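Local atomic coordinates of nucleoside permease NupG (PDB entry 7DLA), a protein that transports a broad range of purine and pyrimidine nucleosides across the bacterial inner membrane by proton symport, driven by the proton motive force. Residues Leu3-Leu7 and Ser117-Leu121; Leu7-Phe12 and Ile135-Ile141; Leu219-Glu223 and Tyr390-Leu394. The protein carries 1 engineered substitution. Residue numbers count along the deposited sequence, not the author numbering.

In the fold
All three contacts join transmembrane helices of the major facilitator fold. Contacts 1 and 2 belong to its N-terminal six-helix half. They share helix 3-19 and the residue Leu7, and their centres are about 10 Å apart. Their segments alternate along the chain. The first transmembrane helix meets the fourth in contact 1 and the start of the fifth in contact 2. The two contacts touch directly, Leu121 CD1 to Ile135 CD1 at 3.9 Å. Contact 3 opens only after both have closed. It joins the seventh helix to the twelfth in the C-terminal half. Its centre lies about 38 Å from that of contact 1 and about 31 Å from that of contact 2. No contact crosses between the halves.

Contact 1. Residues Leu3-Leu7 and Ser117-Leu121; sequences LKLQL and SYYRL
Leu7 reaches across to Ser117, Arg120 and Leu121, its CD1 in contact with all three. This is the cytoplasmic end of an antiparallel helix pair in the N-terminal half of the major facilitator fold. Residues 3-7 start the first transmembrane helix; residues 117-121 lie in the cytoplasmic extension of the fourth. Both segments are helical. Their N-to-C directions differ by 177°. The axes of these short segments come no closer than 10.9 Å, and side chains bridge the space between. In register, the CA of Leu7 is 6.3 Å from the CA of Ser117, and the CA of Leu3 is 8.0 Å from the CA of Arg120.

Leu3 takes the tt rotamer, while Leu7 and Leu121 are both mt. Leu7 CD1 comes within 3.6 Å of Ser117 CB and 3.9 Å of Arg120 CB. Ser117 OG bonds back to Ile113 O in its own helix. The CA-to-CB bond of Arg120 points toward the first helix; chi1 is -99°, between wells, and chi2 and chi3 are m. Gln6 OE1 is over one face of its guanidinium, 3.5 Å from Arg120 NH2, without a hydrogen bond. Gln6 NE2 bonds weakly to Thr178 OG1. The apolar part closes at Leu121, whose CD2 is 3.3 Å from Leu7 CD1 and 3.9 Å from Leu3 CD2.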
ATOM      1  N   LEU A   3      -6.340   0.560 -28.062  1.00 68.88           N
ATOM      2  CA  LEU A   3      -6.157  -0.455 -26.989  1.00 68.64           C
ATOM      3  C   LEU A   3      -5.363   0.168 -25.835  1.00 67.11           C
ATOM      4  O   LEU A   3      -5.893   0.209 -24.708  1.00 65.30           O
ATOM      5  CB  LEU A   3      -5.423  -1.667 -27.574  1.00 75.43           C
ATOM      6  CG  LEU A   3      -5.254  -2.854 -26.628  1.00 70.23           C
ATOM      7  CD1 LEU A   3      -4.674  -4.054 -27.362  1.00 70.52           C
ATOM      8  CD2 LEU A   3      -4.378  -2.483 -25.440  1.00 69.72           C
ATOM      9  N   LYS A   4      -4.141   0.631 -26.118  1.00 67.76           N
ATOM     10  CA  LYS A   4      -3.288   1.243 -25.105  1.00 66.78           C
ATOM     11  C   LYS A   4      -4.075   2.204 -24.231  1.00 65.15           C
ATOM     12  O   LYS A   4      -3.930   2.182 -23.002  1.00 63.98           O
ATOM     13  CB  LYS A   4      -2.104   1.963 -25.748  1.00 68.05           C
ATOM     14  N   LEU A   5      -4.902   3.057 -24.854  1.00 65.52           N
ATOM     15  CA  LEU A   5      -5.699   4.022 -24.102  1.00 64.12           C
ATOM     16  C   LEU A   5      -6.675   3.332 -23.156  1.00 62.46           C
ATOM     17  O   LEU A   5      -6.894   3.803 -22.034  1.00 61.70           O
ATOM     18  CB  LEU A   5      -6.473   4.912 -25.064  1.00 65.12           C
ATOM     19  CG  LEU A   5      -7.452   5.947 -24.487  1.00 61.86           C
ATOM     20  CD1 LEU A   5      -6.694   7.141 -23.902  1.00 61.44           C
ATOM     21  CD2 LEU A   5      -8.515   6.388 -25.492  1.00 61.47           C
ATOM     22  N   GLN A   6      -7.319   2.251 -23.614  1.00 62.82           N
ATOM     23  CA  GLN A   6      -8.188   1.478 -22.736  1.00 61.84           C
ATOM     24  C   GLN A   6      -7.436   1.063 -21.493  1.00 61.78           C
ATOM     25  O   GLN A   6      -7.878   1.325 -20.365  1.00 61.20           O
ATOM     26  CB  GLN A   6      -8.722   0.243 -23.455  1.00 62.25           C
ATOM     27  CG  GLN A   6     -10.038  -0.273 -22.908  1.00 61.64           C
ATOM     28  CD  GLN A   6     -10.472  -1.572 -23.561  1.00 61.94           C
ATOM     29  OE1 GLN A   6      -9.631  -2.388 -23.948  1.00 63.66           O
ATOM     30  NE2 GLN A   6     -11.788  -1.793 -23.648  1.00 61.28           N
ATOM     31  N   LEU A   7      -6.278   0.426 -21.685  1.00 62.64           N
ATOM     32  CA  LEU A   7      -5.515  -0.061 -20.542  1.00 61.96           C
ATOM     33  C   LEU A   7      -5.119   1.086 -19.614  1.00 62.58           C
ATOM     34  O   LEU A   7      -5.157   0.935 -18.388  1.00 60.80           O
ATOM     35  CB  LEU A   7      -4.297  -0.820 -21.040  1.00 62.39           C
ATOM     36  CG  LEU A   7      -4.659  -2.220 -21.509  1.00 63.15           C
ATOM     37  CD1 LEU A   7      -3.439  -3.125 -21.456  1.00 63.37           C
ATOM     38  CD2 LEU A   7      -5.843  -2.787 -20.729  1.00 62.40           C
ATOM     39  N   SER A 117      -4.386  -6.779 -18.399  1.00 62.75           N
ATOM     40  CA  SER A 117      -3.527  -5.939 -19.222  1.00 63.38           C
ATOM     41  C   SER A 117      -2.444  -6.768 -19.894  1.00 64.32           C
ATOM     42  O   SER A 117      -2.066  -6.504 -21.040  1.00 65.32           O
ATOM     43  CB  SER A 117      -2.905  -4.824 -18.376  1.00 63.11           C
ATOM     44  OG  SER A 117      -3.828  -4.262 -17.463  1.00 61.17           O
ATOM     45  N   TYR A 118      -1.942  -7.782 -19.202  1.00 63.93           N
ATOM     46  CA  TYR A 118      -0.952  -8.652 -19.801  1.00 64.92           C
ATOM     47  C   TYR A 118      -1.526  -9.299 -21.039  1.00 65.72           C
ATOM     48  O   TYR A 118      -1.006  -9.102 -22.135  1.00 65.87           O
ATOM     49  CB  TYR A 118      -0.503  -9.707 -18.804  1.00 63.37           C
ATOM     50  CG  TYR A 118       0.386  -9.134 -17.760  1.00 63.53           C
ATOM     51  CD1 TYR A 118       0.461  -7.762 -17.563  1.00 64.67           C
ATOM     52  CD2 TYR A 118       1.163  -9.941 -16.981  1.00 64.95           C
ATOM     53  CE1 TYR A 118       1.251  -7.228 -16.580  1.00 65.09           C
ATOM     54  CE2 TYR A 118       1.981  -9.420 -16.020  1.00 65.07           C
ATOM     55  CZ  TYR A 118       2.020  -8.074 -15.808  1.00 64.11           C
ATOM     56  OH  TYR A 118       2.875  -7.585 -14.847  1.00 63.21           O
ATOM     57  N   TYR A 119      -2.595 -10.070 -20.901  1.00 65.70           N
ATOM     58  CA  TYR A 119      -3.203 -10.779 -22.052  1.00 66.78           C
ATOM     59  C   TYR A 119      -3.550  -9.808 -23.171  1.00 67.97           C
ATOM     60  O   TYR A 119      -3.394 -10.151 -24.324  1.00 68.14           O
ATOM     61  CB  TYR A 119      -4.496 -11.452 -21.602  1.00 67.51           C
ATOM     62  CG  TYR A 119      -5.328 -12.068 -22.697  1.00 68.87           C
ATOM     63  CD1 TYR A 119      -5.067 -13.338 -23.157  1.00 69.61           C
ATOM     64  CD2 TYR A 119      -6.406 -11.406 -23.240  1.00 69.96           C
ATOM     65  CE1 TYR A 119      -5.830 -13.919 -24.148  1.00 70.41           C
ATOM     66  CE2 TYR A 119      -7.191 -11.975 -24.222  1.00 71.11           C
ATOM     67  CZ  TYR A 119      -6.897 -13.237 -24.684  1.00 71.17           C
ATOM     68  OH  TYR A 119      -7.640 -13.826 -25.663  1.00 71.88           O
ATOM     69  N   ARG A 120      -4.037  -8.629 -22.817  1.00 67.47           N
ATOM     70  CA  ARG A 120      -4.459  -7.622 -23.815  1.00 67.62           C
ATOM     71  C   ARG A 120      -3.294  -7.254 -24.719  1.00 67.95           C
ATOM     72  O   ARG A 120      -3.509  -7.133 -25.905  1.00 68.15           O
ATOM     73  CB  ARG A 120      -4.877  -6.349 -23.094  1.00 67.42           C
ATOM     74  CG  ARG A 120      -6.376  -6.204 -22.919  1.00 68.63           C
ATOM     75  CD  ARG A 120      -7.107  -6.432 -24.215  1.00 71.45           C
ATOM     76  NE  ARG A 120      -7.124  -5.219 -25.006  1.00 76.87           N
ATOM     77  CZ  ARG A 120      -7.992  -4.987 -25.967  1.00 69.54           C
ATOM     78  NH1 ARG A 120      -8.909  -5.891 -26.239  1.00 68.57           N
ATOM     79  NH2 ARG A 120      -7.944  -3.858 -26.643  1.00 69.46           N
ATOM     80  N   LEU A 121      -2.125  -7.032 -24.132  1.00 69.56           N
ATOM     81  CA  LEU A 121      -0.903  -6.653 -24.878  1.00 68.22           C
ATOM     82  C   LEU A 121      -0.285  -7.887 -25.520  1.00 68.89           C
ATOM     83  O   LEU A 121       0.240  -7.773 -26.610  1.00 68.77           O
ATOM     84  CB  LEU A 121       0.121  -6.106 -23.885  1.00 67.40           C
ATOM     85  CG  LEU A 121      -0.363  -5.018 -22.943  1.00 66.58           C
ATOM     86  CD1 LEU A 121       0.824  -4.356 -22.288  1.00 66.64           C
ATOM     87  CD2 LEU A 121      -1.181  -3.993 -23.693  1.00 66.97           C
TER

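Contact 2. Residues Leu7-Phe12 and Ile135-Ile141; sequences LKILSF and IRIWGTI
Ile135, Trp138 and Lys8 have the most area buried here. Ile135 (mt) lies beside the first turn of segment 7-12. Its CG2 is 3.6 Å from Leu7 CB and 4.0 Å from Lys8 N. The backbone of Ile135 (phi/psi -95/-21) also presents its carbonyl to the helix. Ser11, with chi1 t and its CB directed toward the other segment, donates a hydrogen bond from OG to Ile135 O at 3.1 Å.

The two segments run the same way, with Lys8 CA 5.0 Å from Ile135 CA and Phe12 CA 4.3 Å from Gly139 CA. Segment 7-12 is helix throughout, in the first transmembrane helix of the major facilitator fold. Segment 135-141 leads from the cytoplasmic loop into the fifth, helix 138-152. Gly139 lies so close that an ideal CB there would be 2.9 Å from Ser11 OG, a clash. Two CA-H...O contacts join the backbones: Gly139 CA to Ser11 O at 3.4 Å, and Phe12 CA to Trp138 O at 3.3 Å.

Trp138 (chi1 m, chi2 93°) has its CA-to-CB bond toward segment 7-12. The aliphatic chain of Lys8 (chi1 m, chi2 t, chi3 -149° between wells, chi4 t) passes beside the indole, with Lys8 CD 3.2 Å from Trp138 CD1. Phe12 meets the edge of the indole, its CD1 4.2 Å from Trp138 CE3. Phe12 has chi1 t, and its CE1 is 3.9 Å from Ile141 CG2. On another side of helix 3-19, Leu10 packs on Leu172 and Thr176 of helix 160-177.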
ATOM      1  N   LEU A   7      -6.278   0.426 -21.685  1.00 62.64           N
ATOM      2  CA  LEU A   7      -5.515  -0.061 -20.542  1.00 61.96           C
ATOM      3  C   LEU A   7      -5.119   1.086 -19.614  1.00 62.58           C
ATOM      4  O   LEU A   7      -5.157   0.935 -18.388  1.00 60.80           O
ATOM      5  CB  LEU A   7      -4.297  -0.820 -21.040  1.00 62.39           C
ATOM      6  CG  LEU A   7      -4.659  -2.220 -21.509  1.00 63.15           C
ATOM      7  CD1 LEU A   7      -3.439  -3.125 -21.456  1.00 63.37           C
ATOM      8  CD2 LEU A   7      -5.843  -2.787 -20.729  1.00 62.40           C
ATOM      9  N   LYS A   8      -4.766   2.247 -20.190  1.00 61.89           N
ATOM     10  CA  LYS A   8      -4.356   3.411 -19.409  1.00 61.22           C
ATOM     11  C   LYS A   8      -5.512   3.985 -18.584  1.00 63.40           C
ATOM     12  O   LYS A   8      -5.307   4.425 -17.440  1.00 59.71           O
ATOM     13  CB  LYS A   8      -3.792   4.469 -20.345  1.00 60.84           C
ATOM     14  CG  LYS A   8      -2.516   4.063 -20.973  1.00 61.06           C
ATOM     15  CD  LYS A   8      -1.696   5.258 -21.365  1.00 59.73           C
ATOM     16  CE  LYS A   8      -0.840   4.984 -22.598  1.00 60.12           C
ATOM     17  NZ  LYS A   8       0.340   5.895 -22.699  1.00 57.45           N
ATOM     18  N   ILE A   9      -6.725   4.006 -19.145  1.00 60.70           N
ATOM     19  CA  ILE A   9      -7.887   4.429 -18.373  1.00 59.88           C
ATOM     20  C   ILE A   9      -8.153   3.451 -17.253  1.00 58.91           C
ATOM     21  O   ILE A   9      -8.478   3.866 -16.132  1.00 57.92           O
ATOM     22  CB  ILE A   9      -9.112   4.582 -19.288  1.00 60.15           C
ATOM     23  CG1 ILE A   9      -8.809   5.638 -20.336  1.00 60.62           C
ATOM     24  CG2 ILE A   9     -10.344   4.956 -18.487  1.00 59.45           C
ATOM     25  CD1 ILE A   9      -9.661   5.551 -21.505  1.00 60.64           C
ATOM     26  N   LEU A  10      -8.026   2.146 -17.531  1.00 59.27           N
ATOM     27  CA  LEU A  10      -8.201   1.148 -16.481  1.00 58.53           C
ATOM     28  C   LEU A  10      -7.197   1.340 -15.349  1.00 57.79           C
ATOM     29  O   LEU A  10      -7.564   1.260 -14.174  1.00 56.94           O
ATOM     30  CB  LEU A  10      -8.074  -0.244 -17.071  1.00 59.06           C
ATOM     31  CG  LEU A  10      -9.160  -1.142 -16.498  1.00 58.76           C
ATOM     32  CD1 LEU A  10     -10.517  -0.588 -16.800  1.00 58.53           C
ATOM     33  CD2 LEU A  10      -9.006  -2.537 -17.067  1.00 60.23           C
ATOM     34  N   SER A  11      -5.921   1.571 -15.688  1.00 58.41           N
ATOM     35  CA  SER A  11      -4.899   1.829 -14.674  1.00 58.00           C
ATOM     36  C   SER A  11      -5.266   3.066 -13.865  1.00 57.35           C
ATOM     37  O   SER A  11      -5.358   3.010 -12.623  1.00 58.41           O
ATOM     38  CB  SER A  11      -3.530   1.991 -15.344  1.00 59.19           C
ATOM     39  OG  SER A  11      -2.473   1.570 -14.507  1.00 59.49           O
ATOM     40  N   PHE A  12      -5.492   4.190 -14.566  1.00 57.49           N
ATOM     41  CA  PHE A  12      -5.907   5.431 -13.930  1.00 57.00           C
ATOM     42  C   PHE A  12      -7.002   5.177 -12.912  1.00 57.51           C
ATOM     43  O   PHE A  12      -6.845   5.489 -11.730  1.00 53.87           O
ATOM     44  CB  PHE A  12      -6.430   6.426 -14.956  1.00 56.99           C
ATOM     45  CG  PHE A  12      -6.628   7.798 -14.381  1.00 56.06           C
ATOM     46  CD1 PHE A  12      -5.567   8.679 -14.274  1.00 56.11           C
ATOM     47  CD2 PHE A  12      -7.876   8.228 -13.999  1.00 55.73           C
ATOM     48  CE1 PHE A  12      -5.741   9.942 -13.751  1.00 56.58           C
ATOM     49  CE2 PHE A  12      -8.046   9.484 -13.443  1.00 56.28           C
ATOM     50  CZ  PHE A  12      -6.967  10.343 -13.328  1.00 56.34           C
ATOM     51  N   ILE A 135       1.841   2.083 -19.399  1.00 63.90           N
ATOM     52  CA  ILE A 135       0.406   1.896 -19.073  1.00 63.62           C
ATOM     53  C   ILE A 135       0.295   1.852 -17.555  1.00 63.60           C
ATOM     54  O   ILE A 135      -0.794   2.084 -17.053  1.00 65.64           O
ATOM     55  CB  ILE A 135      -0.092   0.588 -19.689  1.00 64.23           C
ATOM     56  CG1 ILE A 135      -0.075   0.650 -21.210  1.00 64.20           C
ATOM     57  CG2 ILE A 135      -1.468   0.246 -19.170  1.00 63.94           C
ATOM     58  CD1 ILE A 135      -0.303  -0.688 -21.850  1.00 72.38           C
ATOM     59  N   ARG A 136       1.392   1.552 -16.863  1.00 64.18           N
ATOM     60  CA  ARG A 136       1.329   1.476 -15.388  1.00 65.06           C
ATOM     61  C   ARG A 136       1.696   2.818 -14.769  1.00 63.18           C
ATOM     62  O   ARG A 136       1.696   2.896 -13.560  1.00 62.68           O
ATOM     63  CB  ARG A 136       2.259   0.395 -14.844  1.00 69.76           C
ATOM     64  CG  ARG A 136       2.199   0.250 -13.332  1.00 76.11           C
ATOM     65  CD  ARG A 136       0.996  -0.535 -12.849  1.00 78.56           C
ATOM     66  NE  ARG A 136       1.273  -1.090 -11.543  1.00 81.56           N
ATOM     67  CZ  ARG A 136       1.355  -0.368 -10.435  1.00 83.01           C
ATOM     68  NH1 ARG A 136       1.633  -0.958  -9.287  1.00 87.87           N
ATOM     69  NH2 ARG A 136       1.145   0.935 -10.470  1.00 77.89           N
ATOM     70  N   ILE A 137       1.988   3.829 -15.571  1.00 62.12           N
ATOM     71  CA  ILE A 137       2.322   5.152 -14.983  1.00 60.99           C
ATOM     72  C   ILE A 137       1.036   5.923 -14.763  1.00 59.90           C
ATOM     73  O   ILE A 137       1.097   6.935 -14.094  1.00 59.55           O
ATOM     74  CB  ILE A 137       3.215   5.977 -15.910  1.00 60.61           C
ATOM     75  CG1 ILE A 137       4.369   5.148 -16.464  1.00 62.05           C
ATOM     76  CG2 ILE A 137       3.696   7.219 -15.191  1.00 59.18           C
ATOM     77  CD1 ILE A 137       5.351   5.945 -17.276  1.00 63.88           C
ATOM     78  N   TRP A 138      -0.054   5.477 -15.368  1.00 59.67           N
ATOM     79  CA  TRP A 138      -1.329   6.210 -15.254  1.00 58.34           C
ATOM     80  C   TRP A 138      -2.032   5.783 -13.983  1.00 58.19           C
ATOM     81  O   TRP A 138      -2.851   6.539 -13.500  1.00 57.73           O
ATOM     82  CB  TRP A 138      -2.153   6.028 -16.520  1.00 58.92           C
ATOM     83  CG  TRP A 138      -1.573   6.859 -17.609  1.00 58.20           C
ATOM     84  CD1 TRP A 138      -0.661   6.484 -18.542  1.00 58.28           C
ATOM     85  CD2 TRP A 138      -1.781   8.261 -17.791  1.00 57.14           C
ATOM     86  NE1 TRP A 138      -0.317   7.551 -19.313  1.00 56.71           N
ATOM     87  CE2 TRP A 138      -0.993   8.652 -18.881  1.00 56.51           C
ATOM     88  CE3 TRP A 138      -2.571   9.209 -17.149  1.00 56.26           C
ATOM     89  CZ2 TRP A 138      -0.980   9.955 -19.353  1.00 55.41           C
ATOM     90  CZ3 TRP A 138      -2.556  10.495 -17.617  1.00 55.08           C
ATOM     91  CH2 TRP A 138      -1.771  10.861 -18.701  1.00 54.38           C
ATOM     92  N   GLY A 139      -1.635   4.646 -13.424  1.00 58.80           N
ATOM     93  CA  GLY A 139      -2.209   4.194 -12.146  1.00 58.04           C
ATOM     94  C   GLY A 139      -1.638   5.039 -11.032  1.00 57.79           C
ATOM     95  O   GLY A 139      -2.315   5.244 -10.035  1.00 56.69           O
ATOM     96  N   THR A 140      -0.398   5.479 -11.224  1.00 58.24           N
ATOM     97  CA  THR A 140       0.342   6.377 -10.322  1.00 58.44           C
ATOM     98  C   THR A 140      -0.212   7.780 -10.510  1.00 56.78           C
ATOM     99  O   THR A 140      -0.302   8.493  -9.535  1.00 56.53           O
ATOM    100  CB  THR A 140       1.822   6.345 -10.687  1.00 59.70           C
ATOM    101  OG1 THR A 140       2.147   4.966 -10.790  1.00 66.23           O
ATOM    102  CG2 THR A 140       2.700   6.974  -9.634  1.00 59.24           C
ATOM    103  N   ILE A 141      -0.579   8.146 -11.731  1.00 56.74           N
ATOM    104  CA  ILE A 141      -1.156   9.500 -11.938  1.00 57.28           C
ATOM    105  C   ILE A 141      -2.541   9.517 -11.301  1.00 56.90           C
ATOM    106  O   ILE A 141      -2.863  10.474 -10.612  1.00 56.09           O
ATOM    107  CB  ILE A 141      -1.215   9.874 -13.424  1.00 57.27           C
ATOM    108  CG1 ILE A 141       0.177  10.013 -14.030  1.00 57.37           C
ATOM    109  CG2 ILE A 141      -2.001  11.154 -13.606  1.00 57.03           C
ATOM    110  CD1 ILE A 141       0.181  10.755 -15.326  1.00 56.75           C
TER

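Contact 3. Residues Leu219-Glu223 and Tyr390-Leu394; sequences LLGAE and YSVVL
Leu219, in helix 208-222, accepts a hydrogen bond at its carbonyl. Tyr390 OH donates it to Leu219 O, and at 2.4 Å it is very short. Tyr390 has chi1 t. Leu219 CB is also 4.0 Å from Leu394 CD2. Leu220 has the nearest backbone pair, its CA 6.9 Å from Leu394 CA. Its CA-to-CB bond points away (rotamer tm), yet Leu220 CD2 lies 3.9 Å from Leu394 CD1, and Leu394 is mt. Helix 208-222 is the first part of the seventh transmembrane span of the major facilitator fold, and Glu223 follows it in a loop. Helix 380-402 is the twelfth and runs roughly the opposite way. The CB of Ala222 points toward segment 390-394 and is 4.2 Å from Tyr390 OH. Glu223 (chi1 p, chi2 t) accepts a 2.8 Å hydrogen bond at OE2 from Ser391 OG, which also bonds weakly to Phe387 O. OE1 of Glu223 sits at the Tyr390 ring edge, 3.0 Å from Tyr390 CE2.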
ATOM      1  N   LEU A 219       8.406  -8.201  10.480  1.00 62.49           N
ATOM      2  CA  LEU A 219       8.662  -7.163  11.466  1.00 61.85           C
ATOM      3  C   LEU A 219       8.949  -5.848  10.780  1.00 61.78           C
ATOM      4  O   LEU A 219       8.478  -4.796  11.230  1.00 61.95           O
ATOM      5  CB  LEU A 219       9.827  -7.566  12.353  1.00 60.98           C
ATOM      6  CG  LEU A 219       9.447  -8.579  13.420  1.00 60.39           C
ATOM      7  CD1 LEU A 219      10.507  -8.551  14.487  1.00 58.33           C
ATOM      8  CD2 LEU A 219       8.045  -8.273  13.964  1.00 61.29           C
ATOM      9  N   LEU A 220       9.704  -5.895   9.672  1.00 62.03           N
ATOM     10  CA  LEU A 220       9.997  -4.700   8.886  1.00 62.37           C
ATOM     11  C   LEU A 220       8.755  -4.192   8.153  1.00 62.70           C
ATOM     12  O   LEU A 220       8.526  -2.980   8.092  1.00 62.45           O
ATOM     13  CB  LEU A 220      11.120  -4.995   7.888  1.00 63.00           C
ATOM     14  CG  LEU A 220      11.624  -3.947   6.875  1.00 63.68           C
ATOM     15  CD1 LEU A 220      10.638  -3.624   5.768  1.00 64.08           C
ATOM     16  CD2 LEU A 220      12.010  -2.679   7.577  1.00 62.97           C
ATOM     17  N   GLY A 221       7.976  -5.100   7.551  1.00 63.31           N
ATOM     18  CA  GLY A 221       6.789  -4.699   6.824  1.00 63.50           C
ATOM     19  C   GLY A 221       5.749  -4.059   7.721  1.00 63.05           C
ATOM     20  O   GLY A 221       4.933  -3.258   7.264  1.00 63.77           O
ATOM     21  N   ALA A 222       5.759  -4.390   9.010  1.00 62.73           N
ATOM     22  CA  ALA A 222       4.768  -3.776   9.876  1.00 62.36           C
ATOM     23  C   ALA A 222       4.838  -2.255   9.810  1.00 62.30           C
ATOM     24  O   ALA A 222       3.803  -1.589   9.834  1.00 63.69           O
ATOM     25  CB  ALA A 222       4.917  -4.273  11.307  1.00 63.54           C
ATOM     26  N   GLU A 223       6.027  -1.674   9.681  1.00 62.83           N
ATOM     27  CA  GLU A 223       6.079  -0.217   9.655  1.00 62.75           C
ATOM     28  C   GLU A 223       5.957   0.375   8.251  1.00 62.17           C
ATOM     29  O   GLU A 223       6.202   1.571   8.072  1.00 61.60           O
ATOM     30  CB  GLU A 223       7.349   0.322  10.313  1.00 62.20           C
ATOM     31  CG  GLU A 223       8.593   0.247   9.448  1.00 63.83           C
ATOM     32  CD  GLU A 223       9.832   0.238  10.282  1.00 67.56           C
ATOM     33  OE1 GLU A 223       9.725  -0.222  11.428  1.00 62.62           O
ATOM     34  OE2 GLU A 223      10.905   0.678   9.815  1.00 70.63           O
ATOM     35  N   TYR A 390      12.252   1.872  16.724  1.00 54.31           N
ATOM     36  CA  TYR A 390      12.033   0.498  16.290  1.00 55.51           C
ATOM     37  C   TYR A 390      12.678   0.264  14.929  1.00 56.12           C
ATOM     38  O   TYR A 390      13.208  -0.832  14.672  1.00 55.46           O
ATOM     39  CB  TYR A 390      10.535   0.172  16.325  1.00 56.05           C
ATOM     40  CG  TYR A 390      10.038  -1.065  15.587  1.00 57.73           C
ATOM     41  CD1 TYR A 390       9.888  -2.286  16.228  1.00 57.89           C
ATOM     42  CD2 TYR A 390       9.546  -0.960  14.307  1.00 59.72           C
ATOM     43  CE1 TYR A 390       9.368  -3.387  15.573  1.00 58.41           C
ATOM     44  CE2 TYR A 390       9.022  -2.047  13.647  1.00 62.93           C
ATOM     45  CZ  TYR A 390       8.933  -3.256  14.277  1.00 59.68           C
ATOM     46  OH  TYR A 390       8.398  -4.317  13.567  1.00 61.91           O
ATOM     47  N   SER A 391      12.718   1.304  14.082  1.00 55.81           N
ATOM     48  CA  SER A 391      13.534   1.226  12.873  1.00 55.86           C
ATOM     49  C   SER A 391      14.984   0.890  13.209  1.00 54.86           C
ATOM     50  O   SER A 391      15.623   0.102  12.503  1.00 55.01           O
ATOM     51  CB  SER A 391      13.454   2.537  12.084  1.00 55.85           C
ATOM     52  OG  SER A 391      12.227   2.648  11.393  1.00 56.26           O
ATOM     53  N   VAL A 392      15.512   1.481  14.286  1.00 54.38           N
ATOM     54  CA  VAL A 392      16.901   1.254  14.686  1.00 53.89           C
ATOM     55  C   VAL A 392      17.106  -0.185  15.135  1.00 54.22           C
ATOM     56  O   VAL A 392      18.100  -0.832  14.783  1.00 53.94           O
ATOM     57  CB  VAL A 392      17.308   2.232  15.800  1.00 53.24           C
ATOM     58  CG1 VAL A 392      18.403   1.619  16.641  1.00 53.29           C
ATOM     59  CG2 VAL A 392      17.801   3.512  15.216  1.00 53.32           C
ATOM     60  N   VAL A 393      16.202  -0.685  15.965  1.00 54.14           N
ATOM     61  CA  VAL A 393      16.311  -2.080  16.379  1.00 54.60           C
ATOM     62  C   VAL A 393      16.357  -2.973  15.150  1.00 55.49           C
ATOM     63  O   VAL A 393      17.222  -3.851  15.025  1.00 56.71           O
ATOM     64  CB  VAL A 393      15.151  -2.464  17.313  1.00 54.44           C
ATOM     65  CG1 VAL A 393      15.159  -3.966  17.593  1.00 54.50           C
ATOM     66  CG2 VAL A 393      15.189  -1.633  18.609  1.00 53.99           C
ATOM     67  N   LEU A 394      15.433  -2.738  14.211  1.00 56.38           N
ATOM     68  CA  LEU A 394      15.436  -3.484  12.950  1.00 58.63           C
ATOM     69  C   LEU A 394      16.771  -3.364  12.210  1.00 58.12           C
ATOM     70  O   LEU A 394      17.265  -4.346  11.644  1.00 59.23           O
ATOM     71  CB  LEU A 394      14.283  -3.022  12.057  1.00 57.23           C
ATOM     72  CG  LEU A 394      12.879  -3.436  12.501  1.00 58.16           C
ATOM     73  CD1 LEU A 394      11.900  -3.045  11.419  1.00 59.81           C
ATOM     74  CD2 LEU A 394      12.756  -4.934  12.854  1.00 58.45           C
TER